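Local atomic coordinates of FHA domain-containing protein FhaA (Mycobacterium tuberculosis, PDB entry 3PO8), a protein that binds phosphorylated PknB and MviN through its FHA domain, the part present here, regulating cell growth and peptidoglycan synthesis through MviN. Residues L8-G13 with A33-P38. Numbering follows the deposited sequence.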
# COMPACT_ATOMS: atom_id res chain seq x y z
N LEU A 8 -6.01 -0.69 -3.75
CA LEU A 8 -4.63 -1.04 -4.01
C LEU A 8 -4.69 -2.26 -4.91
O LEU A 8 -5.32 -3.26 -4.52
CB LEU A 8 -3.94 -1.45 -2.71
CG LEU A 8 -3.97 -0.47 -1.53
CD1 LEU A 8 -3.19 -1.04 -0.35
CD2 LEU A 8 -3.43 0.85 -1.98
N GLN A 9 -4.09 -2.22 -6.08
CA GLN A 9 -4.10 -3.37 -6.99
C GLN A 9 -2.69 -3.81 -7.33
O GLN A 9 -1.87 -2.99 -7.78
CB GLN A 9 -4.85 -3.04 -8.29
CG GLN A 9 -4.87 -4.20 -9.26
CD GLN A 9 -5.86 -4.01 -10.36
OE1 GLN A 9 -5.92 -2.95 -10.98
NE2 GLN A 9 -6.63 -5.05 -10.65
N LEU A 10 -2.37 -5.08 -7.07
CA LEU A 10 -1.07 -5.62 -7.41
C LEU A 10 -0.93 -5.68 -8.92
O LEU A 10 -1.86 -6.11 -9.62
CB LEU A 10 -0.89 -7.02 -6.84
CG LEU A 10 -0.26 -7.17 -5.47
CD1 LEU A 10 -0.34 -8.63 -5.04
CD2 LEU A 10 1.17 -6.70 -5.50
N ASP A 11 0.22 -5.26 -9.42
CA ASP A 11 0.44 -5.22 -10.86
C ASP A 11 1.37 -6.37 -11.29
O ASP A 11 2.33 -6.16 -12.05
CB ASP A 11 1.02 -3.86 -11.27
CG ASP A 11 0.94 -3.62 -12.76
OD1 ASP A 11 0.17 -4.34 -13.43
OD2 ASP A 11 1.67 -2.75 -13.28
N ASP A 12 1.04 -7.57 -10.81
CA ASP A 12 1.79 -8.79 -11.13
C ASP A 12 1.11 -9.73 -12.14
O ASP A 12 1.67 -10.79 -12.47
CB ASP A 12 2.12 -9.55 -9.83
CG ASP A 12 0.90 -10.22 -9.21
OD1 ASP A 12 -0.24 -9.81 -9.49
OD2 ASP A 12 1.10 -11.18 -8.43
N GLY A 13 -0.07 -9.36 -12.62
CA GLY A 13 -0.84 -10.21 -13.53
C GLY A 13 -2.06 -10.83 -12.87
O GLY A 13 -3.02 -11.21 -13.55
N ALA A 33 -0.69 -9.11 8.27
CA ALA A 33 -0.92 -8.05 7.29
C ALA A 33 -2.34 -8.07 6.80
O ALA A 33 -2.92 -9.14 6.61
CB ALA A 33 0.06 -8.20 6.08
N GLN A 34 -2.89 -6.88 6.59
CA GLN A 34 -4.19 -6.73 5.94
C GLN A 34 -4.14 -7.05 4.47
O GLN A 34 -5.10 -7.57 3.90
CB GLN A 34 -4.76 -5.32 6.15
CG GLN A 34 -5.50 -5.13 7.49
CD GLN A 34 -4.61 -5.03 8.68
OE1 GLN A 34 -3.58 -4.36 8.68
NE2 GLN A 34 -5.02 -5.70 9.75
N PHE A 35 -3.03 -6.69 3.82
CA PHE A 35 -2.77 -7.01 2.41
C PHE A 35 -1.42 -7.71 2.41
O PHE A 35 -0.38 -7.11 2.65
CB PHE A 35 -2.76 -5.74 1.56
CG PHE A 35 -2.82 -5.98 0.07
CD1 PHE A 35 -3.45 -7.09 -0.49
CD2 PHE A 35 -2.31 -5.02 -0.79
CE1 PHE A 35 -3.52 -7.24 -1.88
CE2 PHE A 35 -2.40 -5.17 -2.16
CZ PHE A 35 -3.00 -6.28 -2.70
N ARG A 36 -1.47 -9.02 2.21
CA ARG A 36 -0.33 -9.90 2.40
C ARG A 36 0.29 -10.25 1.05
O ARG A 36 -0.41 -10.71 0.15
CB ARG A 36 -0.78 -11.16 3.15
CG ARG A 36 0.35 -12.07 3.55
CD ARG A 36 -0.20 -13.28 4.25
NE ARG A 36 0.85 -14.13 4.79
CZ ARG A 36 0.62 -15.23 5.48
NH1 ARG A 36 -0.61 -15.59 5.74
NH2 ARG A 36 1.64 -15.95 5.92
N LEU A 37 1.60 -10.02 0.91
CA LEU A 37 2.30 -10.20 -0.38
C LEU A 37 3.29 -11.37 -0.31
O LEU A 37 4.12 -11.41 0.60
CB LEU A 37 3.06 -8.93 -0.78
CG LEU A 37 2.27 -7.63 -0.85
CD1 LEU A 37 3.07 -6.50 -1.48
CD2 LEU A 37 0.98 -7.80 -1.57
N PRO A 38 3.25 -12.27 -1.30
CA PRO A 38 4.12 -13.42 -1.39
C PRO A 38 5.44 -13.03 -2.07
O PRO A 38 5.69 -13.37 -3.23
CB PRO A 38 3.31 -14.38 -2.23
CG PRO A 38 2.61 -13.52 -3.15
CD PRO A 38 2.20 -12.36 -2.33
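The hydrophobic core between the two sheets of the FHA beta sandwich is closed at one margin by Leu8 and Leu10, from strand 4-10, meeting Phe35 and Leu37, from strand 35-36 and the residue just after it. All four are buried, and only carbon touches carbon. Phe35 bridges the gap: its CG lies anti to the backbone N (chi1 -167°), which extends the ring from its own strand toward the opposite sheet. There CE2 comes 4.1 Å from Leu8 CB, while CD2 meets Leu8 CD1 at the same distance; the two side chains, reaching out from facing strands, lie antiparallel alongside each other. The far end of the ring, CZ, reaches Leu10 CG at 4.0 Å. A long, flat, apolar side chain suits this place, since the two backbones stay well apart, with the CA atoms of Leu8 and Phe35 separated by 9.0 Å.

In the sandwich, strand 4-10 belongs to the six-stranded antiparallel sheet, whereas strand 35-36 is an outermost strand of the mixed five-stranded sheet. Alternation along strand 4-10 turns Leu8 and Leu10 inward and Gln9 away, where its OE1 accepts a hydrogen bond from Arg95 NH1 and its NE2 donates one to the carbonyl O of Gly15. Exposed Arg36 hydrogen-bonds through NE to the Arg29 carbonyl O. Leu37 starts less directly aimed, but its branched end brings CD2 over the centre of the Phe35 ring, 4.2 Å above the plane. The same methyl packs 3.8 Å from Leu10 CD1, with Leu10 CD2 also close by; branched aliphatic leucines suit this buried corner, offering methyls with no polar atom to satisfy. Tyr18 meets the Phe35 ring with planes about 15° apart, and Ile27 touches Leu8, Phe35 and Leu37.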